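Local coordinates for methyltransferase FkbM (Methylobacillus flagellatus KT, PDB 2PY6), which probably acts as a methyltransferase of the FkbM family, transferring a methyl group to a substrate that is not established, at residues Ser373-Leu376 with Leu377-Asn381; Trp163-Asp166 with Ile167-Ile171; Val187-Leu190 with Tyr191-Asn195; Ala354-Ala357 with Ile358-Lys362; Val208-Pro211 with Tyr212-Tyr216. All blocks are in the same frame, centred on the assembly; numbering follows the deposited sequence.

Overall arrangement
Along the chain the order is contact 2, contact 3, contact 5, contact 4 and contact 1. Contacts 1, 2 and 3 lie on helices 375-386, 164-169 and 184-199, with centres about 13 to 14 Å apart, and touch pairwise: Ser373 meets Asp166 and Trp163, Leu376 meets Leu190, and Ile167 meets Leu194. Contact 5 follows helix 203-208 and joins this group where Val208 packs on contact 3. Contact 4, on helix 355-361, touches none of the others; its centre is about 18 Å from that of contact 1. Helices 355-361 and 375-386 precede and follow strand 364-368 of the seven-stranded sheet. Through its touches, contact 1 joins this Rossmann-like region to helices 164-169 and 184-199.

Contact 1 (Ser373-Leu376 with Leu377-Asn381); sequences STDL and LDLTN
In Thr374 the hydroxyl OG1 is placed between the backbone N and carbonyl carbon (chi1 52°), while four residues on Asp378 swings its carboxylate back beside its own N (chi1 -69°); together they bring Asp378 OD2 to 3.4 Å from Thr374 CB. The two side chains meet at an angle in the first turn of helix 375-386, which follows strand 364-368 of the Rossmann-like sheet. A water finishes the join: it accepts from Thr374 OG1 at 2.6 Å and donates to Asp375 OD1 and, at 3.0 Å, to Asp378 OD2. Below this polar cluster the Thr374 carbonyl receives Asp378 N in a straight bond of 2.9 Å, and Leu377 N only weakly. Asp375 then leans with CB on Leu379 CD1, 3.7 Å away, so the leucine offers its methyl to the aliphatic root of the acid. Thr380 turns OG1 back along the helix to Leu376 O at 2.8 Å, a bond that lets a threonine hydroxyl sit buried within a helix. On the apolar side Leu376 and Thr380 rest on Leu177, and Leu377 on Phe174, both of helix 171-180. Asp375 OD1 and Asp378 OD2, 5.0 Å apart, would probably repel mildly; the shared water, donating to both, and the nearby helix N-terminus probably offset this.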
loop_
_atom_site.group_PDB
_atom_site.type_symbol
_atom_site.label_atom_id
_atom_site.label_comp_id
_atom_site.label_asym_id
_atom_site.label_seq_id
_atom_site.Cartn_x
_atom_site.Cartn_y
_atom_site.Cartn_z
ATOM N N SER A 373 16.826 -33.285 -8.024
ATOM C CA SER A 373 17.877 -33.178 -9.038
ATOM C C SER A 373 17.743 -34.267 -10.128
ATOM O O SER A 373 18.203 -34.111 -11.254
ATOM C CB SER A 373 19.273 -33.258 -8.383
ATOM O OG SER A 373 19.586 -34.561 -7.936
ATOM N N THR A 374 17.103 -35.358 -9.742
ATOM C CA THR A 374 16.892 -36.565 -10.552
ATOM C C THR A 374 15.554 -36.613 -11.332
ATOM O O THR A 374 15.378 -37.439 -12.233
ATOM C CB THR A 374 16.941 -37.822 -9.595
ATOM O OG1 THR A 374 16.032 -37.628 -8.499
ATOM C CG2 THR A 374 18.346 -38.049 -8.992
ATOM N N ASP A 375 14.618 -35.731 -11.000
ATOM C CA ASP A 375 13.309 -35.803 -11.617
ATOM C C ASP A 375 13.218 -35.669 -13.150
ATOM O O ASP A 375 12.425 -36.367 -13.729
ATOM C CB ASP A 375 12.309 -34.895 -10.899
ATOM C CG ASP A 375 11.709 -35.564 -9.651
ATOM O OD1 ASP A 375 11.904 -36.799 -9.395
ATOM O OD2 ASP A 375 10.994 -34.855 -8.950
ATOM N N LEU A 376 14.046 -34.854 -13.786
ATOM C CA LEU A 376 14.004 -34.714 -15.236
ATOM C C LEU A 376 14.251 -36.051 -15.909
ATOM O O LEU A 376 13.584 -36.401 -16.889
ATOM C CB LEU A 376 15.013 -33.674 -15.716
ATOM C CG LEU A 376 14.632 -32.199 -15.517
ATOM C CD1 LEU A 376 15.861 -31.325 -15.572
ATOM C CD2 LEU A 376 13.596 -31.787 -16.577
ATOM N N LEU A 377 15.166 -36.836 -15.349
ATOM C CA LEU A 377 15.464 -38.143 -15.911
ATOM C C LEU A 377 14.481 -39.189 -15.427
ATOM O O LEU A 377 13.905 -39.904 -16.211
ATOM C CB LEU A 377 16.891 -38.563 -15.531
ATOM C CG LEU A 377 17.979 -37.667 -16.101
ATOM C CD1 LEU A 377 19.287 -37.961 -15.424
ATOM C CD2 LEU A 377 18.076 -37.828 -17.602
ATOM N N ASP A 378 14.260 -39.255 -14.127
ATOM C CA ASP A 378 13.403 -40.300 -13.542
ATOM C C ASP A 378 11.944 -40.305 -13.973
ATOM O O ASP A 378 11.397 -41.341 -14.258
ATOM C CB ASP A 378 13.480 -40.220 -12.028
ATOM C CG ASP A 378 14.861 -40.635 -11.491
ATOM O OD1 ASP A 378 15.743 -41.059 -12.276
ATOM O OD2 ASP A 378 15.064 -40.539 -10.264
ATOM N N LEU A 379 11.327 -39.138 -13.993
ATOM C CA LEU A 379 9.946 -39.017 -14.385
ATOM C C LEU A 379 9.778 -39.306 -15.871
ATOM O O LEU A 379 8.874 -40.023 -16.244
ATOM C CB LEU A 379 9.409 -37.623 -14.035
ATOM C CG LEU A 379 9.509 -37.184 -12.562
ATOM C CD1 LEU A 379 9.042 -35.773 -12.411
ATOM C CD2 LEU A 379 8.696 -38.062 -11.633
ATOM N N THR A 380 10.655 -38.760 -16.711
ATOM C CA THR A 380 10.604 -38.983 -18.158
ATOM C C THR A 380 10.786 -40.472 -18.475
ATOM O O THR A 380 10.007 -41.054 -19.260
ATOM C CB THR A 380 11.694 -38.160 -18.896
ATOM O OG1 THR A 380 11.498 -36.763 -18.670
ATOM C CG2 THR A 380 11.623 -38.376 -20.365
ATOM N N ASN A 381 11.784 -41.086 -17.846
ATOM C CA ASN A 381 12.064 -42.491 -18.072
ATOM C C ASN A 381 10.870 -43.349 -17.694
ATOM O O ASN A 381 10.562 -44.316 -18.377
ATOM C CB ASN A 381 13.299 -42.945 -17.273
ATOM C CG ASN A 381 14.627 -42.451 -17.877
ATOM O OD1 ASN A 381 14.687 -42.047 -19.035
ATOM N ND2 ASN A 381 15.704 -42.518 -17.078
HETATM O O HOH W 1 13.571 -38.450 -8.688
#

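Contact 2 (Trp163-Asp166 with Ile167-Ile171); sequences WGAD and IVRNI. With EDO (1,2-ethanediol), chain C; EDO (1,2-ethanediol), chain F.
Arg169 folds back on Asp166 one turn earlier in the short helix 164-169, an i to i+3 salt bridge on the solvent side. Its CB passes 3.7 Å from Asp166 O and its CG 4.0 Å from Ala165 O, then a bend at chi3 (-69°) lays the guanidinium over the helix turn. Ala165 O sits 3.6 Å above the centre of that flat group, while Ala165, having only a methyl, lets it come close. At the edge, NH1 gives a hydrogen bond of 2.7 Å to O2 of an ethanediol, probably from the crystallisation liquor. NH2 reaches Asp166 OD1 at 2.9 Å, a salt bridge whose hydrogen bond is weak, being bent to 122°; the carboxylate and guanidinium planes are 75° apart. The other carboxylate oxygen, OD2, probably bonds to Ser373 OG, a pair modelled rather short, which would tie this helix to the 373-381 region. At the N-cap, Trp163 O takes Ile167 N, and Ile167 CG1 rests 3.5 Å from Trp163 O.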
loop_
_atom_site.group_PDB
_atom_site.type_symbol
_atom_site.label_atom_id
_atom_site.label_comp_id
_atom_site.label_asym_id
_atom_site.label_seq_id
_atom_site.Cartn_x
_atom_site.Cartn_y
_atom_site.Cartn_z
ATOM N N TRP A 163 22.874 -28.890 -6.526
ATOM C CA TRP A 163 22.662 -30.122 -7.267
ATOM C C TRP A 163 23.760 -30.386 -8.267
ATOM O O TRP A 163 23.629 -31.303 -9.075
ATOM C CB TRP A 163 21.298 -30.094 -7.966
ATOM C CG TRP A 163 20.140 -30.041 -7.002
ATOM C CD1 TRP A 163 20.200 -30.204 -5.645
ATOM C CD2 TRP A 163 18.754 -29.952 -7.322
ATOM N NE1 TRP A 163 18.966 -30.142 -5.106
ATOM C CE2 TRP A 163 18.048 -29.998 -6.108
ATOM C CE3 TRP A 163 18.045 -29.788 -8.501
ATOM C CZ2 TRP A 163 16.667 -29.889 -6.042
ATOM C CZ3 TRP A 163 16.676 -29.704 -8.437
ATOM C CH2 TRP A 163 16.002 -29.755 -7.220
ATOM N N GLY A 164 24.856 -29.617 -8.178
ATOM C CA GLY A 164 25.978 -29.720 -9.108
ATOM C C GLY A 164 26.540 -31.109 -9.314
ATOM O O GLY A 164 26.589 -31.592 -10.450
ATOM N N ALA A 165 26.974 -31.724 -8.218
ATOM C CA ALA A 165 27.587 -33.066 -8.210
ATOM C C ALA A 165 26.692 -34.164 -8.792
ATOM O O ALA A 165 27.179 -35.050 -9.457
ATOM C CB ALA A 165 27.970 -33.432 -6.807
ATOM N N ASP A 166 25.399 -34.098 -8.486
ATOM C CA ASP A 166 24.382 -35.020 -9.033
ATOM C C ASP A 166 24.349 -34.940 -10.540
ATOM O O ASP A 166 24.249 -35.961 -11.226
ATOM C CB ASP A 166 22.967 -34.635 -8.554
ATOM C CG ASP A 166 22.689 -35.077 -7.129
ATOM O OD1 ASP A 166 23.623 -35.628 -6.502
ATOM O OD2 ASP A 166 21.541 -34.880 -6.641
ATOM N N ILE A 167 24.409 -33.714 -11.051
ATOM C CA ILE A 167 24.402 -33.508 -12.514
ATOM C C ILE A 167 25.652 -34.068 -13.160
ATOM O O ILE A 167 25.562 -34.706 -14.214
ATOM C CB ILE A 167 24.194 -32.022 -12.908
ATOM C CG1 ILE A 167 22.789 -31.587 -12.459
ATOM C CG2 ILE A 167 24.308 -31.864 -14.414
ATOM C CD1 ILE A 167 22.615 -30.136 -12.382
ATOM N N VAL A 168 26.794 -33.871 -12.506
ATOM C CA VAL A 168 28.079 -34.355 -13.007
ATOM C C VAL A 168 28.107 -35.887 -13.097
ATOM O O VAL A 168 28.807 -36.427 -13.940
ATOM C CB VAL A 168 29.256 -33.816 -12.137
ATOM C CG1 VAL A 168 30.601 -34.472 -12.492
ATOM C CG2 VAL A 168 29.372 -32.294 -12.225
ATOM N N ARG A 169 27.353 -36.576 -12.235
ATOM C CA ARG A 169 27.270 -38.051 -12.240
ATOM C C ARG A 169 26.376 -38.631 -13.318
ATOM O O ARG A 169 26.456 -39.831 -13.582
ATOM C CB ARG A 169 26.756 -38.607 -10.894
ATOM C CG ARG A 169 27.851 -38.936 -9.878
ATOM C CD ARG A 169 27.302 -39.676 -8.595
ATOM N NE ARG A 169 26.480 -38.805 -7.766
ATOM C CZ ARG A 169 26.960 -37.803 -7.012
ATOM N NH1 ARG A 169 28.272 -37.514 -6.984
ATOM N NH2 ARG A 169 26.120 -37.064 -6.291
ATOM N N ASN A 170 25.540 -37.789 -13.934
ATOM C CA ASN A 170 24.558 -38.214 -14.903
ATOM C C ASN A 170 24.640 -37.527 -16.264
ATOM O O ASN A 170 23.621 -37.404 -16.962
ATOM C CB ASN A 170 23.194 -37.985 -14.280
ATOM C CG ASN A 170 22.939 -38.888 -13.086
ATOM O OD1 ASN A 170 22.877 -38.425 -11.949
ATOM N ND2 ASN A 170 22.808 -40.176 -13.339
ATOM N N ILE A 171 25.845 -37.131 -16.674
ATOM C CA ILE A 171 26.026 -36.435 -17.953
ATOM C C ILE A 171 25.436 -37.185 -19.173
ATOM O O ILE A 171 24.613 -36.614 -19.867
ATOM C CB ILE A 171 27.512 -35.967 -18.219
ATOM C CG1 ILE A 171 28.006 -34.956 -17.163
ATOM C CG2 ILE A 171 27.658 -35.418 -19.592
ATOM C CD1 ILE A 171 27.132 -33.709 -16.894
HETATM C C1 EDO C . 23.787 -25.250 -7.459
HETATM O O1 EDO C . 24.238 -24.057 -8.039
HETATM C C2 EDO C . 22.274 -25.215 -7.257
HETATM O O2 EDO C . 21.693 -26.456 -7.688
HETATM C C1 EDO F . 33.088 -37.663 -7.948
HETATM O O1 EDO F . 34.010 -37.509 -6.872
HETATM C C2 EDO F . 32.051 -38.785 -7.837
HETATM O O2 EDO F . 30.771 -38.202 -7.626
#

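Contact 3 (Val187-Leu190 with Tyr191-Asn195); sequences VQTL and YAVLN
Tyr191 brings the aromatic ring here, and Val187 approaches it obliquely, Val187 CG1 lying 3.5 Å from Tyr191 CE2, with the two side chains alongside each other and pointing the same way. Phe23 of helix 19-32 meets the same ring with planes about 45° apart, and an ethanediol lies nearby. Of the amides, Gln188 gives NE2 to Pro16 O and to Gly220 O of the second subunit, while Asn195 gives ND2 to Met19 O; a carboxamide NH2 has two N-H groups, so Gln188 can serve both carbonyls without bringing in a charge. Val187, Gln188, Tyr191 and Asn195 all belong to helix 184-199, held by ordinary i to i+4 bonds, of which that from Tyr191 N to Val187 O, 3.0 Å, is nearly straight. On the next face Leu190 crosses Leu194 at a slant, its CG 4.0 Å from Leu194 CD1. Leu190 gets there with CG beside its carbonyl carbon (chi1 177°), whereas Leu194 holds CG beside its own N, 3.3 Å from Leu190 O. Both leucines face helix 171-180, Leu190 against Leu177 and Leu194 against Phe174. Thr189 turns its hydroxyl back to Tyr185 O, and the small methyl of Ala192 lets Val208 pack close.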
loop_
_atom_site.group_PDB
_atom_site.type_symbol
_atom_site.label_atom_id
_atom_site.label_comp_id
_atom_site.label_asym_id
_atom_site.label_seq_id
_atom_site.Cartn_x
_atom_site.Cartn_y
_atom_site.Cartn_z
ATOM N N VAL A 187 15.414 -28.045 -25.658
ATOM C CA VAL A 187 16.822 -28.409 -25.499
ATOM C C VAL A 187 17.558 -27.219 -24.873
ATOM O O VAL A 187 18.280 -27.357 -23.891
ATOM C CB VAL A 187 17.474 -28.823 -26.834
ATOM C CG1 VAL A 187 18.961 -29.027 -26.652
ATOM C CG2 VAL A 187 16.822 -30.091 -27.375
ATOM N N GLN A 188 17.365 -26.031 -25.407
ATOM C CA GLN A 188 18.032 -24.876 -24.806
ATOM C C GLN A 188 17.637 -24.738 -23.317
ATOM O O GLN A 188 18.479 -24.471 -22.438
ATOM C CB GLN A 188 17.723 -23.605 -25.578
ATOM C CG GLN A 188 18.743 -22.456 -25.288
ATOM C CD GLN A 188 18.247 -21.113 -25.782
ATOM O OE1 GLN A 188 17.025 -20.849 -25.822
ATOM N NE2 GLN A 188 19.184 -20.251 -26.174
ATOM N N THR A 189 16.357 -24.931 -23.033
ATOM C CA THR A 189 15.866 -24.851 -21.662
ATOM C C THR A 189 16.542 -25.899 -20.791
ATOM O O THR A 189 17.007 -25.572 -19.684
ATOM C CB THR A 189 14.356 -24.997 -21.630
ATOM O OG1 THR A 189 13.766 -23.909 -22.361
ATOM C CG2 THR A 189 13.841 -25.024 -20.202
ATOM N N LEU A 190 16.606 -27.151 -21.268
ATOM C CA LEU A 190 17.255 -28.199 -20.486
ATOM C C LEU A 190 18.661 -27.797 -20.099
ATOM O O LEU A 190 19.031 -27.838 -18.936
ATOM C CB LEU A 190 17.322 -29.535 -21.239
ATOM C CG LEU A 190 18.069 -30.674 -20.507
ATOM C CD1 LEU A 190 17.330 -31.026 -19.192
ATOM C CD2 LEU A 190 18.273 -31.910 -21.351
ATOM N N TYR A 191 19.467 -27.440 -21.107
ATOM C CA TYR A 191 20.849 -27.063 -20.864
ATOM C C TYR A 191 21.010 -25.834 -19.973
ATOM O O TYR A 191 21.904 -25.806 -19.134
ATOM C CB TYR A 191 21.628 -26.925 -22.155
ATOM C CG TYR A 191 21.922 -28.258 -22.845
ATOM C CD1 TYR A 191 22.591 -29.281 -22.190
ATOM C CD2 TYR A 191 21.580 -28.460 -24.168
ATOM C CE1 TYR A 191 22.865 -30.483 -22.819
ATOM C CE2 TYR A 191 21.848 -29.651 -24.803
ATOM C CZ TYR A 191 22.498 -30.657 -24.140
ATOM O OH TYR A 191 22.777 -31.851 -24.791
ATOM N N ALA A 192 20.088 -24.875 -20.080
ATOM C CA ALA A 192 20.096 -23.668 -19.236
ATOM C C ALA A 192 19.873 -24.043 -17.748
ATOM O O ALA A 192 20.578 -23.579 -16.851
ATOM C CB ALA A 192 19.041 -22.666 -19.742
ATOM N N VAL A 193 18.925 -24.939 -17.487
ATOM C CA VAL A 193 18.674 -25.377 -16.100
ATOM C C VAL A 193 19.862 -26.137 -15.487
ATOM O O VAL A 193 20.217 -25.931 -14.340
ATOM C CB VAL A 193 17.410 -26.249 -16.044
ATOM C CG1 VAL A 193 17.244 -26.945 -14.647
ATOM C CG2 VAL A 193 16.196 -25.402 -16.416
ATOM N N LEU A 194 20.439 -27.045 -16.260
ATOM C CA LEU A 194 21.588 -27.814 -15.823
ATOM C C LEU A 194 22.796 -26.898 -15.659
ATOM O O LEU A 194 23.574 -27.082 -14.737
ATOM C CB LEU A 194 21.886 -28.926 -16.809
ATOM C CG LEU A 194 20.766 -29.931 -17.099
ATOM C CD1 LEU A 194 21.261 -30.922 -18.147
ATOM C CD2 LEU A 194 20.240 -30.682 -15.859
ATOM N N ASN A 195 22.955 -25.917 -16.533
ATOM C CA ASN A 195 24.038 -24.951 -16.377
ATOM C C ASN A 195 23.847 -24.113 -15.116
ATOM O O ASN A 195 24.821 -23.864 -14.422
ATOM C CB ASN A 195 24.227 -24.090 -17.615
ATOM C CG ASN A 195 24.806 -24.877 -18.777
ATOM O OD1 ASN A 195 25.313 -25.957 -18.581
ATOM N ND2 ASN A 195 24.681 -24.361 -19.979
#

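Contact 4 (Ala354-Ala357 with Ile358-Lys362); sequences ARRA and ISEHK
Ser359 doubles the grip on Arg355 O, its OG bonding at 2.7 Å and its N at 2.8 Å, from opposite faces of the carbonyl plane. This is a serine folded back on the preceding turn of helix 355-361, the helix that leads into strand 364-368 of the methyltransferase sheet. The hydroxyl stands between the backbone N and carbonyl carbon of Ser359 (chi1 66°), so that the helix carbonyl one turn back can serve as its acceptor. Beside it Arg356 and Glu360 run alongside, pointing the same way, yet their charged ends do not meet: Arg356 NE and Glu360 OE2 remain 4.8 Å apart, so any attraction is probably weak, and crystal packing may influence both ends. On the inner side Ala354, at the N-cap, sets CB 4.0 Å from Ile358 CD1, an apolar pair suited to the buried face, where Ile358 also lies on Ile386 and Tyr390. Further out, the Asp329 carboxylate takes the N-H groups of Arg356 and Ala357, a favourable place for an acid at the helix N-terminus, and Arg387 NH1 bonds to Ser359 O. At the other end Lys362 turns to positive phi and the helix stops. There His361 N bonds to Ala357 O at 3.1 Å, that oxygen lies near the imidazole plane at its edge, and Glu360 CB stands 3.8 Å above one face of the His361 ring.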
loop_
_atom_site.group_PDB
_atom_site.type_symbol
_atom_site.label_atom_id
_atom_site.label_comp_id
_atom_site.label_asym_id
_atom_site.label_seq_id
_atom_site.Cartn_x
_atom_site.Cartn_y
_atom_site.Cartn_z
ATOM N N ALA A 354 -1.144 -43.501 -11.690
ATOM C CA ALA A 354 -1.918 -43.079 -12.860
ATOM C C ALA A 354 -1.538 -43.878 -14.114
ATOM O O ALA A 354 -1.928 -43.512 -15.221
ATOM C CB ALA A 354 -1.706 -41.549 -13.098
ATOM N N ARG A 355 -0.830 -45.000 -13.957
ATOM C CA ARG A 355 -0.343 -45.733 -15.124
ATOM C C ARG A 355 -1.370 -46.218 -16.104
ATOM O O ARG A 355 -1.047 -46.283 -17.277
ATOM C CB ARG A 355 0.615 -46.892 -14.774
ATOM C CG ARG A 355 0.080 -47.998 -13.972
ATOM C CD ARG A 355 1.226 -48.839 -13.396
ATOM N NE ARG A 355 0.740 -49.922 -12.522
ATOM C CZ ARG A 355 0.707 -49.930 -11.181
ATOM N NH1 ARG A 355 1.148 -48.914 -10.430
ATOM N NH2 ARG A 355 0.233 -51.016 -10.566
ATOM N N ARG A 356 -2.563 -46.580 -15.636
ATOM C CA ARG A 356 -3.631 -47.052 -16.506
ATOM C C ARG A 356 -4.137 -45.885 -17.334
ATOM O O ARG A 356 -4.339 -46.002 -18.526
ATOM C CB ARG A 356 -4.777 -47.672 -15.694
ATOM C CG ARG A 356 -4.424 -49.030 -15.069
ATOM C CD ARG A 356 -5.250 -49.356 -13.829
ATOM N NE ARG A 356 -6.652 -49.004 -13.999
ATOM C CZ ARG A 356 -7.488 -48.691 -13.010
ATOM N NH1 ARG A 356 -7.105 -48.697 -11.732
ATOM N NH2 ARG A 356 -8.740 -48.359 -13.309
ATOM N N ALA A 357 -4.320 -44.741 -16.699
ATOM C CA ALA A 357 -4.780 -43.560 -17.415
ATOM C C ALA A 357 -3.749 -43.131 -18.486
ATOM O O ALA A 357 -4.098 -42.814 -19.632
ATOM C CB ALA A 357 -5.017 -42.410 -16.426
ATOM N N ILE A 358 -2.488 -43.097 -18.083
ATOM C CA ILE A 358 -1.400 -42.665 -18.961
ATOM C C ILE A 358 -1.210 -43.667 -20.091
ATOM O O ILE A 358 -1.264 -43.288 -21.260
ATOM C CB ILE A 358 -0.096 -42.369 -18.155
ATOM C CG1 ILE A 358 -0.290 -41.133 -17.254
ATOM C CG2 ILE A 358 1.108 -42.114 -19.098
ATOM C CD1 ILE A 358 0.774 -40.994 -16.127
ATOM N N SER A 359 -1.032 -44.940 -19.757
ATOM C CA SER A 359 -0.781 -45.979 -20.769
ATOM C C SER A 359 -1.955 -46.232 -21.695
ATOM O O SER A 359 -1.774 -46.399 -22.875
ATOM C CB SER A 359 -0.389 -47.320 -20.115
ATOM O OG SER A 359 -1.464 -47.861 -19.385
ATOM N N GLU A 360 -3.168 -46.254 -21.157
ATOM C CA GLU A 360 -4.336 -46.546 -21.973
ATOM C C GLU A 360 -4.869 -45.392 -22.808
ATOM O O GLU A 360 -5.310 -45.621 -23.922
ATOM C CB GLU A 360 -5.457 -47.093 -21.101
ATOM C CG GLU A 360 -5.112 -48.417 -20.452
ATOM C CD GLU A 360 -6.209 -48.911 -19.494
ATOM O OE1 GLU A 360 -7.341 -48.361 -19.504
ATOM O OE2 GLU A 360 -5.919 -49.844 -18.719
ATOM N N HIS A 361 -4.797 -44.165 -22.291
ATOM C CA HIS A 361 -5.384 -42.993 -22.968
ATOM C C HIS A 361 -4.484 -41.856 -23.463
ATOM O O HIS A 361 -4.977 -40.932 -24.123
ATOM C CB HIS A 361 -6.444 -42.422 -22.056
ATOM C CG HIS A 361 -7.492 -43.421 -21.707
ATOM N ND1 HIS A 361 -8.381 -43.897 -22.641
ATOM C CD2 HIS A 361 -7.769 -44.069 -20.546
ATOM C CE1 HIS A 361 -9.168 -44.795 -22.068
ATOM N NE2 HIS A 361 -8.810 -44.922 -20.802
ATOM N N LYS A 362 -3.200 -41.909 -23.122
ATOM C CA LYS A 362 -2.238 -40.931 -23.546
ATOM C C LYS A 362 -2.748 -39.513 -23.365
ATOM O O LYS A 362 -2.833 -38.742 -24.323
ATOM C CB LYS A 362 -1.850 -41.153 -25.000
ATOM C CG LYS A 362 -0.571 -40.430 -25.420
ATOM C CD LYS A 362 -0.397 -40.430 -26.920
ATOM C CE LYS A 362 0.689 -39.510 -27.361
ATOM N NZ LYS A 362 0.606 -39.356 -28.814
#

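Contact 5 (Val208-Pro211 with Tyr212-Tyr216); sequences VERP and YSTLY
From an extended Pro211 (psi 152°) the backbone bends into a single 3-10 turn at 212-214, closed by Thr214 N on Pro211 O at 3.1 Å, with the donor well above the carbonyl plane. Thr214 OG1 adds a second, shorter bond of 2.6 Å to the same oxygen, coming in nearer that plane; a threonine suits the spot because its hydroxyl, held between backbone N and carbonyl carbon, faces back across the turn, where His397 ND1 also bonds to it. Arg210 crosses Thr214 at about a right angle and lays one guanidinium face under that hydroxyl, OG1 standing 3.7 Å above the plane toward its rim, while Arg210 NH2 comes 3.6 Å from Thr214 CG2. The guanidinium is tied in place by Arg218 O and by Glu209 O and His206 O of the second subunit, so the turn lies at the interface with that subunit. Pro211, whose ring stiffens the approach to the turn, sets CD 3.8 Å from Thr214 OG1 and CB 3.6 Å from Ser213 OG.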
loop_
_atom_site.group_PDB
_atom_site.type_symbol
_atom_site.label_atom_id
_atom_site.label_comp_id
_atom_site.label_asym_id
_atom_site.label_seq_id
_atom_site.Cartn_x
_atom_site.Cartn_y
_atom_site.Cartn_z
ATOM N N VAL A 208 16.059 -18.321 -20.827
ATOM C CA VAL A 208 14.995 -19.186 -21.343
ATOM C C VAL A 208 13.609 -19.060 -20.666
ATOM O O VAL A 208 12.628 -19.531 -21.202
ATOM C CB VAL A 208 15.428 -20.683 -21.251
ATOM C CG1 VAL A 208 16.689 -20.930 -22.071
ATOM C CG2 VAL A 208 15.631 -21.144 -19.775
ATOM N N GLU A 209 13.559 -18.463 -19.487
ATOM C CA GLU A 209 12.345 -18.398 -18.705
ATOM C C GLU A 209 11.132 -17.781 -19.424
ATOM O O GLU A 209 11.251 -16.887 -20.243
ATOM C CB GLU A 209 12.578 -17.616 -17.408
ATOM C CG GLU A 209 12.523 -16.089 -17.569
ATOM C CD GLU A 209 12.771 -15.314 -16.279
ATOM O OE1 GLU A 209 13.919 -15.156 -15.932
ATOM O OE2 GLU A 209 11.818 -14.826 -15.642
ATOM N N ARG A 210 9.962 -18.272 -19.043
ATOM C CA ARG A 210 8.688 -17.771 -19.506
ATOM C C ARG A 210 7.970 -17.303 -18.262
ATOM O O ARG A 210 8.402 -17.634 -17.150
ATOM C CB ARG A 210 7.962 -18.873 -20.267
ATOM C CG ARG A 210 8.837 -19.342 -21.462
ATOM C CD ARG A 210 8.129 -19.656 -22.738
ATOM N NE ARG A 210 7.021 -18.735 -22.957
ATOM C CZ ARG A 210 5.751 -19.080 -23.029
ATOM N NH1 ARG A 210 5.370 -20.360 -23.108
ATOM N NH2 ARG A 210 4.835 -18.136 -23.130
ATOM N N PRO A 211 6.937 -16.454 -18.412
ATOM C CA PRO A 211 6.225 -16.017 -17.219
ATOM C C PRO A 211 5.502 -17.139 -16.460
ATOM O O PRO A 211 5.107 -18.179 -17.047
ATOM C CB PRO A 211 5.174 -15.040 -17.776
ATOM C CG PRO A 211 5.692 -14.619 -19.090
ATOM C CD PRO A 211 6.379 -15.842 -19.622
ATOM N N TYR A 212 5.368 -16.935 -15.158
ATOM C CA TYR A 212 4.599 -17.820 -14.263
ATOM C C TYR A 212 3.181 -18.021 -14.791
ATOM O O TYR A 212 2.674 -19.159 -14.818
ATOM C CB TYR A 212 4.656 -17.271 -12.818
ATOM C CG TYR A 212 3.867 -18.082 -11.823
ATOM C CD1 TYR A 212 4.314 -19.327 -11.400
ATOM C CD2 TYR A 212 2.668 -17.601 -11.317
ATOM C CE1 TYR A 212 3.568 -20.091 -10.480
ATOM C CE2 TYR A 212 1.913 -18.349 -10.403
ATOM C CZ TYR A 212 2.379 -19.590 -9.991
ATOM O OH TYR A 212 1.650 -20.313 -9.083
ATOM N N SER A 213 2.584 -16.947 -15.295
ATOM C CA SER A 213 1.222 -16.966 -15.895
ATOM C C SER A 213 1.000 -17.909 -17.081
ATOM O O SER A 213 -0.132 -18.182 -17.469
ATOM C CB SER A 213 0.825 -15.560 -16.350
ATOM O OG SER A 213 1.617 -15.115 -17.447
ATOM N N THR A 214 2.074 -18.411 -17.671
ATOM C CA THR A 214 1.988 -19.304 -18.803
ATOM C C THR A 214 2.208 -20.765 -18.433
ATOM O O THR A 214 2.168 -21.633 -19.303
ATOM C CB THR A 214 3.031 -18.857 -19.892
ATOM O OG1 THR A 214 4.370 -19.051 -19.424
ATOM C CG2 THR A 214 2.830 -17.424 -20.222
ATOM N N LEU A 215 2.425 -21.040 -17.140
ATOM C CA LEU A 215 2.657 -22.404 -16.693
ATOM C C LEU A 215 1.446 -23.274 -17.017
ATOM O O LEU A 215 0.350 -22.869 -16.733
ATOM C CB LEU A 215 2.921 -22.398 -15.174
ATOM C CG LEU A 215 3.277 -23.675 -14.409
ATOM C CD1 LEU A 215 4.579 -24.332 -14.839
ATOM C CD2 LEU A 215 3.357 -23.277 -12.957
ATOM N N TYR A 216 1.698 -24.423 -17.641
ATOM C CA TYR A 216 0.755 -25.496 -18.007
ATOM C C TYR A 216 -0.138 -25.241 -19.190
ATOM O O TYR A 216 -0.290 -26.124 -20.016
ATOM C CB TYR A 216 -0.169 -25.932 -16.839
ATOM C CG TYR A 216 0.516 -26.153 -15.517
ATOM C CD1 TYR A 216 1.598 -27.032 -15.393
ATOM C CD2 TYR A 216 0.042 -25.543 -14.370
ATOM C CE1 TYR A 216 2.206 -27.252 -14.153
ATOM C CE2 TYR A 216 0.669 -25.738 -13.135
ATOM C CZ TYR A 216 1.735 -26.584 -13.027
ATOM O OH TYR A 216 2.339 -26.750 -11.784
#